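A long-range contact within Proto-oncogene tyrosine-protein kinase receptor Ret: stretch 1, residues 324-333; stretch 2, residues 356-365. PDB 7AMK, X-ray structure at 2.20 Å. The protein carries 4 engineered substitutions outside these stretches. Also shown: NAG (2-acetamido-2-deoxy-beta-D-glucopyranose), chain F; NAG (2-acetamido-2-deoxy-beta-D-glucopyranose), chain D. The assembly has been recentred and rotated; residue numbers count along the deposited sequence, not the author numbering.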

ATOM      1  N   ASN A 324       4.098 -15.083   4.461  1.00 50.05           N
ATOM      2  CA  ASN A 324       2.700 -15.308   4.825  1.00 57.26           C
ATOM      3  C   ASN A 324       2.605 -16.150   6.091  1.00 54.50           C
ATOM      4  O   ASN A 324       3.025 -17.310   6.100  1.00 51.64           O
ATOM      5  CB  ASN A 324       1.960 -15.996   3.680  1.00 50.38           C
ATOM      6  CG  ASN A 324       2.148 -15.276   2.355  1.00 67.87           C
ATOM      7  OD1 ASN A 324       2.500 -14.091   2.317  1.00 58.37           O
ATOM      8  ND2 ASN A 324       1.923 -15.992   1.263  1.00 76.02           N
ATOM      9  N   LEU A 325       2.043 -15.569   7.154  1.00 50.49           N
ATOM     10  CA  LEU A 325       1.924 -16.269   8.428  1.00 46.72           C
ATOM     11  C   LEU A 325       0.764 -17.250   8.394  1.00 44.22           C
ATOM     12  O   LEU A 325      -0.350 -16.903   7.981  1.00 43.56           O
ATOM     13  CB  LEU A 325       1.730 -15.287   9.578  1.00 47.78           C
ATOM     14  CG  LEU A 325       2.996 -15.031  10.391  1.00 59.61           C
ATOM     15  CD1 LEU A 325       2.714 -15.165  11.882  1.00 58.84           C
ATOM     16  CD2 LEU A 325       4.122 -15.967   9.948  1.00 62.09           C
ATOM     17  N   SER A 326       1.030 -18.479   8.834  1.00 42.97           N
ATOM     18  CA  SER A 326      -0.005 -19.496   8.864  1.00 46.85           C
ATOM     19  C   SER A 326      -1.225 -18.972   9.609  1.00 44.22           C
ATOM     20  O   SER A 326      -1.105 -18.243  10.597  1.00 43.61           O
ATOM     21  CB  SER A 326       0.525 -20.765   9.528  1.00 46.22           C
ATOM     22  OG  SER A 326      -0.531 -21.666   9.786  1.00 47.80           O
ATOM     23  N   VAL A 327      -2.407 -19.323   9.116  1.00 45.48           N
ATOM     24  CA  VAL A 327      -3.621 -18.874   9.775  1.00 45.45           C
ATOM     25  C   VAL A 327      -3.819 -19.502  11.143  1.00 46.07           C
ATOM     26  O   VAL A 327      -4.671 -19.028  11.900  1.00 46.07           O
ATOM     27  CB  VAL A 327      -4.835 -19.151   8.875  1.00 47.05           C
ATOM     28  CG1 VAL A 327      -4.670 -18.420   7.569  1.00 46.75           C
ATOM     29  CG2 VAL A 327      -4.999 -20.652   8.652  1.00 49.15           C
ATOM     30  N   THR A 328      -3.046 -20.537  11.494  1.00 46.92           N
ATOM     31  CA  THR A 328      -3.184 -21.157  12.805  1.00 51.76           C
ATOM     32  C   THR A 328      -2.344 -20.477  13.880  1.00 47.25           C
ATOM     33  O   THR A 328      -2.587 -20.715  15.067  1.00 47.57           O
ATOM     34  CB  THR A 328      -2.839 -22.662  12.746  1.00 49.89           C
ATOM     35  OG1 THR A 328      -1.459 -22.851  12.423  1.00 49.64           O
ATOM     36  CG2 THR A 328      -3.690 -23.372  11.703  1.00 51.34           C
ATOM     37  N   GLU A 329      -1.398 -19.614  13.506  1.00 44.99           N
ATOM     38  CA  GLU A 329      -0.518 -18.985  14.484  1.00 44.06           C
ATOM     39  C   GLU A 329      -1.249 -17.934  15.316  1.00 49.46           C
ATOM     40  O   GLU A 329      -2.073 -17.162  14.812  1.00 42.75           O
ATOM     41  CB  GLU A 329       0.687 -18.350  13.788  1.00 44.39           C
ATOM     42  CG  GLU A 329       1.889 -19.289  13.626  1.00 51.22           C
ATOM     43  N   GLN A 330      -0.915 -17.896  16.599  1.00 50.63           N
ATOM     44  CA  GLN A 330      -1.574 -17.005  17.546  1.00 50.79           C
ATOM     45  C   GLN A 330      -0.546 -16.634  18.602  1.00 50.38           C
ATOM     46  O   GLN A 330      -0.145 -17.488  19.397  1.00 55.22           O
ATOM     47  CB  GLN A 330      -2.787 -17.686  18.171  1.00 49.77           C
ATOM     48  CG  GLN A 330      -3.314 -16.985  19.408  1.00 56.31           C
ATOM     49  CD  GLN A 330      -4.376 -17.790  20.127  1.00 67.26           C
ATOM     50  OE1 GLN A 330      -4.822 -18.832  19.641  1.00 72.90           O
ATOM     51  NE2 GLN A 330      -4.787 -17.312  21.296  1.00 73.94           N
ATOM     52  N   ARG A 331      -0.113 -15.378  18.614  1.00 42.12           N
ATOM     53  CA  ARG A 331       0.903 -14.967  19.573  1.00 47.55           C
ATOM     54  C   ARG A 331       0.782 -13.475  19.822  1.00 43.71           C
ATOM     55  O   ARG A 331       0.404 -12.706  18.934  1.00 50.35           O
ATOM     56  CB  ARG A 331       2.323 -15.311  19.093  1.00 44.19           C
ATOM     57  CG  ARG A 331       2.554 -16.798  18.827  1.00 51.01           C
ATOM     58  CD  ARG A 331       3.904 -17.058  18.170  1.00 52.77           C
ATOM     59  NE  ARG A 331       4.098 -18.473  17.873  1.00 53.53           N
ATOM     60  N   SER A 332       1.103 -13.077  21.047  1.00 41.85           N
ATOM     61  CA  SER A 332       1.092 -11.682  21.459  1.00 48.94           C
ATOM     62  C   SER A 332       2.417 -11.369  22.140  1.00 47.47           C
ATOM     63  O   SER A 332       2.740 -11.967  23.171  1.00 43.23           O
ATOM     64  CB  SER A 332      -0.078 -11.409  22.396  1.00 42.77           C
ATOM     65  OG  SER A 332      -1.265 -11.340  21.651  1.00 57.38           O
ATOM     66  N   PHE A 333       3.178 -10.433  21.576  1.00 42.88           N
ATOM     67  CA  PHE A 333       4.494 -10.110  22.116  1.00 49.99           C
ATOM     68  C   PHE A 333       4.760  -8.609  22.025  1.00 50.08           C
ATOM     69  O   PHE A 333       4.185  -7.889  21.198  1.00 41.49           O
ATOM     70  CB  PHE A 333       5.597 -10.881  21.379  1.00 50.74           C
ATOM     71  CG  PHE A 333       5.582 -10.666  19.902  1.00 47.74           C
ATOM     72  CD1 PHE A 333       6.265  -9.596  19.339  1.00 47.35           C
ATOM     73  CD2 PHE A 333       4.860 -11.511  19.077  1.00 48.29           C
ATOM     74  CE1 PHE A 333       6.240  -9.384  17.975  1.00 48.23           C
ATOM     75  CE2 PHE A 333       4.835 -11.306  17.700  1.00 50.61           C
ATOM     76  CZ  PHE A 333       5.519 -10.245  17.155  1.00 46.26           C
ATOM     77  N   ASN A 356       3.706  -3.443  19.834  1.00 44.06           N
ATOM     78  CA  ASN A 356       2.823  -4.270  20.654  1.00 45.00           C
ATOM     79  C   ASN A 356       1.972  -5.100  19.699  1.00 44.24           C
ATOM     80  O   ASN A 356       0.958  -4.623  19.187  1.00 46.25           O
ATOM     81  CB  ASN A 356       1.968  -3.389  21.560  1.00 48.05           C
ATOM     82  CG  ASN A 356       1.050  -4.184  22.433  1.00 44.76           C
ATOM     83  OD1 ASN A 356       1.310  -5.347  22.698  1.00 58.57           O
ATOM     84  ND2 ASN A 356      -0.029  -3.567  22.895  1.00 55.90           N
ATOM     85  N   VAL A 357       2.380  -6.342  19.450  1.00 35.10           N
ATOM     86  CA  VAL A 357       1.844  -7.133  18.345  1.00 47.21           C
ATOM     87  C   VAL A 357       0.839  -8.152  18.868  1.00 41.60           C
ATOM     88  O   VAL A 357       1.152  -8.953  19.760  1.00 42.59           O
ATOM     89  CB  VAL A 357       2.970  -7.840  17.570  1.00 46.00           C
ATOM     90  CG1 VAL A 357       2.379  -8.671  16.419  1.00 42.52           C
ATOM     91  CG2 VAL A 357       4.006  -6.827  17.080  1.00 36.97           C
ATOM     92  N   THR A 358      -0.356  -8.139  18.288  1.00 41.86           N
ATOM     93  CA  THR A 358      -1.355  -9.185  18.488  1.00 37.23           C
ATOM     94  C   THR A 358      -1.536  -9.928  17.173  1.00 37.35           C
ATOM     95  O   THR A 358      -1.906  -9.320  16.165  1.00 45.36           O
ATOM     96  CB  THR A 358      -2.690  -8.593  18.955  1.00 39.66           C
ATOM     97  OG1 THR A 358      -2.572  -8.165  20.316  1.00 43.81           O
ATOM     98  CG2 THR A 358      -3.804  -9.630  18.854  1.00 43.23           C
ATOM     99  N   VAL A 359      -1.264 -11.231  17.174  1.00 37.56           N
ATOM    100  CA  VAL A 359      -1.505 -12.083  16.015  1.00 37.67           C
ATOM    101  C   VAL A 359      -2.634 -13.039  16.378  1.00 43.26           C
ATOM    102  O   VAL A 359      -2.452 -13.962  17.182  1.00 47.67           O
ATOM    103  CB  VAL A 359      -0.246 -12.843  15.582  1.00 44.16           C
ATOM    104  CG1 VAL A 359      -0.540 -13.718  14.349  1.00 37.75           C
ATOM    105  CG2 VAL A 359       0.906 -11.865  15.318  1.00 35.53           C
ATOM    106  N   LEU A 360      -3.820 -12.813  15.788  1.00 43.85           N
ATOM    107  CA  LEU A 360      -4.922 -13.735  16.023  1.00 42.09           C
ATOM    108  C   LEU A 360      -4.924 -14.823  14.962  1.00 42.50           C
ATOM    109  O   LEU A 360      -4.447 -14.606  13.844  1.00 44.86           O
ATOM    110  CB  LEU A 360      -6.254 -13.003  15.979  1.00 42.96           C
ATOM    111  CG  LEU A 360      -6.330 -11.681  16.729  1.00 45.22           C
ATOM    112  CD1 LEU A 360      -7.473 -10.863  16.177  1.00 50.97           C
ATOM    113  CD2 LEU A 360      -6.537 -11.926  18.203  1.00 47.73           C
ATOM    114  N   PRO A 361      -5.445 -15.992  15.305  1.00 44.24           N
ATOM    115  CA  PRO A 361      -5.653 -17.035  14.302  1.00 45.07           C
ATOM    116  C   PRO A 361      -6.853 -16.730  13.425  1.00 45.78           C
ATOM    117  O   PRO A 361      -7.784 -16.023  13.816  1.00 46.30           O
ATOM    118  CB  PRO A 361      -5.912 -18.283  15.153  1.00 46.94           C
ATOM    119  CG  PRO A 361      -6.582 -17.735  16.363  1.00 47.62           C
ATOM    120  CD  PRO A 361      -5.904 -16.422  16.639  1.00 47.78           C
ATOM    121  N   VAL A 362      -6.831 -17.290  12.225  1.00 35.00           N
ATOM    122  CA  VAL A 362      -7.929 -17.089  11.289  1.00 37.15           C
ATOM    123  C   VAL A 362      -8.615 -18.438  11.067  1.00 33.98           C
ATOM    124  O   VAL A 362      -8.020 -19.351  10.462  1.00 28.57           O
ATOM    125  CB  VAL A 362      -7.440 -16.469   9.974  1.00 42.94           C
ATOM    126  CG1 VAL A 362      -8.534 -16.494   8.940  1.00 34.68           C
ATOM    127  CG2 VAL A 362      -6.970 -15.022  10.249  1.00 37.81           C
ATOM    128  N   PRO A 363      -9.844 -18.617  11.548  1.00 33.02           N
ATOM    129  CA  PRO A 363     -10.566 -19.869  11.304  1.00 27.77           C
ATOM    130  C   PRO A 363     -10.919 -20.022   9.833  1.00 28.87           C
ATOM    131  O   PRO A 363     -11.126 -19.039   9.120  1.00 27.88           O
ATOM    132  CB  PRO A 363     -11.827 -19.715  12.159  1.00 28.25           C
ATOM    133  CG  PRO A 363     -12.047 -18.241  12.215  1.00 30.18           C
ATOM    134  CD  PRO A 363     -10.676 -17.626  12.261  1.00 33.64           C
ATOM    135  N   ILE A 364     -10.948 -21.269   9.380  1.00 26.57           N
ATOM    136  CA  ILE A 364     -11.299 -21.610   8.010  1.00 26.27           C
ATOM    137  C   ILE A 364     -12.615 -22.373   8.086  1.00 29.34           C
ATOM    138  O   ILE A 364     -12.672 -23.486   8.619  1.00 25.71           O
ATOM    139  CB  ILE A 364     -10.206 -22.440   7.318  1.00 31.75           C
ATOM    140  CG1 ILE A 364      -8.863 -21.702   7.309  1.00 27.29           C
ATOM    141  CG2 ILE A 364     -10.624 -22.810   5.912  1.00 29.55           C
ATOM    142  CD1 ILE A 364      -8.888 -20.375   6.557  1.00 36.15           C
ATOM    143  N   ARG A 365     -13.680 -21.779   7.561  1.00 25.97           N
ATOM    144  CA  ARG A 365     -14.994 -22.331   7.840  1.00 25.95           C
ATOM    145  C   ARG A 365     -16.046 -21.548   7.067  1.00 27.83           C
ATOM    146  O   ARG A 365     -15.988 -20.316   6.998  1.00 27.22           O
ATOM    147  CB  ARG A 365     -15.296 -22.289   9.346  1.00 26.49           C
ATOM    148  CG  ARG A 365     -15.464 -20.867   9.900  1.00 32.84           C
ATOM    149  CD  ARG A 365     -15.583 -20.850  11.418  1.00 28.35           C
ATOM    150  NE  ARG A 365     -15.721 -19.489  11.911  1.00 39.31           N
ATOM    151  CZ  ARG A 365     -15.420 -19.094  13.140  1.00 48.48           C
ATOM    152  NH1 ARG A 365     -14.923 -19.937  14.039  1.00 34.19           N
ATOM    153  NH2 ARG A 365     -15.619 -17.820  13.477  1.00 42.33           N
TER
HETATM  154  C1  NAG F   1      -0.982  -4.238  23.752  1.00 65.75           C
HETATM  155  C2  NAG F   1      -1.137  -3.496  25.090  1.00 72.27           C
HETATM  156  C3  NAG F   1      -2.238  -4.125  25.944  1.00 83.29           C
HETATM  157  C4  NAG F   1      -3.523  -4.304  25.147  1.00 83.62           C
HETATM  158  C5  NAG F   1      -3.233  -5.075  23.870  1.00 73.58           C
HETATM  159  C6  NAG F   1      -4.452  -5.251  22.994  1.00 69.44           C
HETATM  160  C7  NAG F   1       0.901  -2.404  25.912  1.00 78.12           C
HETATM  161  C8  NAG F   1       2.156  -2.570  26.717  1.00 76.80           C
HETATM  162  N2  NAG F   1       0.117  -3.483  25.825  1.00 73.17           N
HETATM  163  O3  NAG F   1      -2.482  -3.287  27.068  1.00 87.06           O
HETATM  164  O4  NAG F   1      -4.474  -5.022  25.924  1.00 86.86           O
HETATM  165  O5  NAG F   1      -2.261  -4.350  23.105  1.00 71.75           O
HETATM  166  O6  NAG F   1      -4.706  -4.077  22.236  1.00 71.91           O
HETATM  167  O7  NAG F   1       0.613  -1.343  25.361  1.00 69.82           O
HETATM  168  C1  NAG D   1       2.046 -15.460  -0.070  1.00104.72           C
HETATM  169  C2  NAG D   1       2.477 -16.568  -1.033  1.00115.48           C
HETATM  170  C3  NAG D   1       2.488 -16.055  -2.472  1.00118.45           C
HETATM  171  C4  NAG D   1       1.145 -15.432  -2.835  1.00118.24           C
HETATM  172  C5  NAG D   1       0.762 -14.368  -1.808  1.00116.82           C
HETATM  173  C6  NAG D   1      -0.626 -13.808  -2.021  1.00114.65           C
HETATM  174  C7  NAG D   1       4.946 -16.592  -1.040  1.00106.96           C
HETATM  175  C8  NAG D   1       6.171 -17.305  -0.549  1.00102.04           C
HETATM  176  N2  NAG D   1       3.774 -17.116  -0.662  1.00110.56           N
HETATM  177  O3  NAG D   1       2.781 -17.141  -3.343  1.00123.19           O
HETATM  178  O4  NAG D   1       1.215 -14.822  -4.121  1.00119.14           O
HETATM  179  O5  NAG D   1       0.776 -14.927  -0.485  1.00112.52           O
HETATM  180  O6  NAG D   1      -1.620 -14.661  -1.468  1.00109.84           O
HETATM  181  O7  NAG D   1       5.017 -15.590  -1.744  1.00104.44           O

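Stretch 2 enters as a strand, residues 356-359, running antiparallel to 331-333. Asn356 turns its CA-to-CB bond away from the partner, though the end of its side chain comes nearer, and it carries a glycan, Asn356 ND2 bonded covalently to C1 of the chain F NAG at 1.4 Å.

Val357 makes a two-way backbone pair with Phe333: Val357 N donates to Phe333 O at 3.0 Å, and Phe333 N to Val357 O at 3.1 Å. Their side chains share a sheet face, where Val357 CB sits over the Phe333 ring, 3.8 Å from its centroid, a CH-pi contact. Thr358 faces Ser332 in the non-hydrogen-bonded position, on the other face; their hydroxyls stay 3.7 Å apart, Ser332 OG to Thr358 OG1, near but not bonded. Val359 repeats the two-way pattern with Arg331, Val359 N to Arg331 O at 2.8 Å and Arg331 N to Val359 O at 3.1 Å, while Val359 CG1 reaches Leu325 CD1 at 4.3 Å. The rule is alternation: bonded and non-bonded pairs take turns, and side chains switch faces with them.

After Val359 the ladder ends; Leu360 points its CA-to-CB bond away. Pro361 has no amide hydrogen to give, and Pro361 CD packs on Gln330 CB at 3.7 Å. Val362 restores one bond, Val362 N to Val327 O at 2.8 Å, Val327 being the second residue of the type I turn Ser326-Glu329. Val327 CG2 also meets Ile364 CG1 at 4.2 Å, extending the apolar contact past the strand.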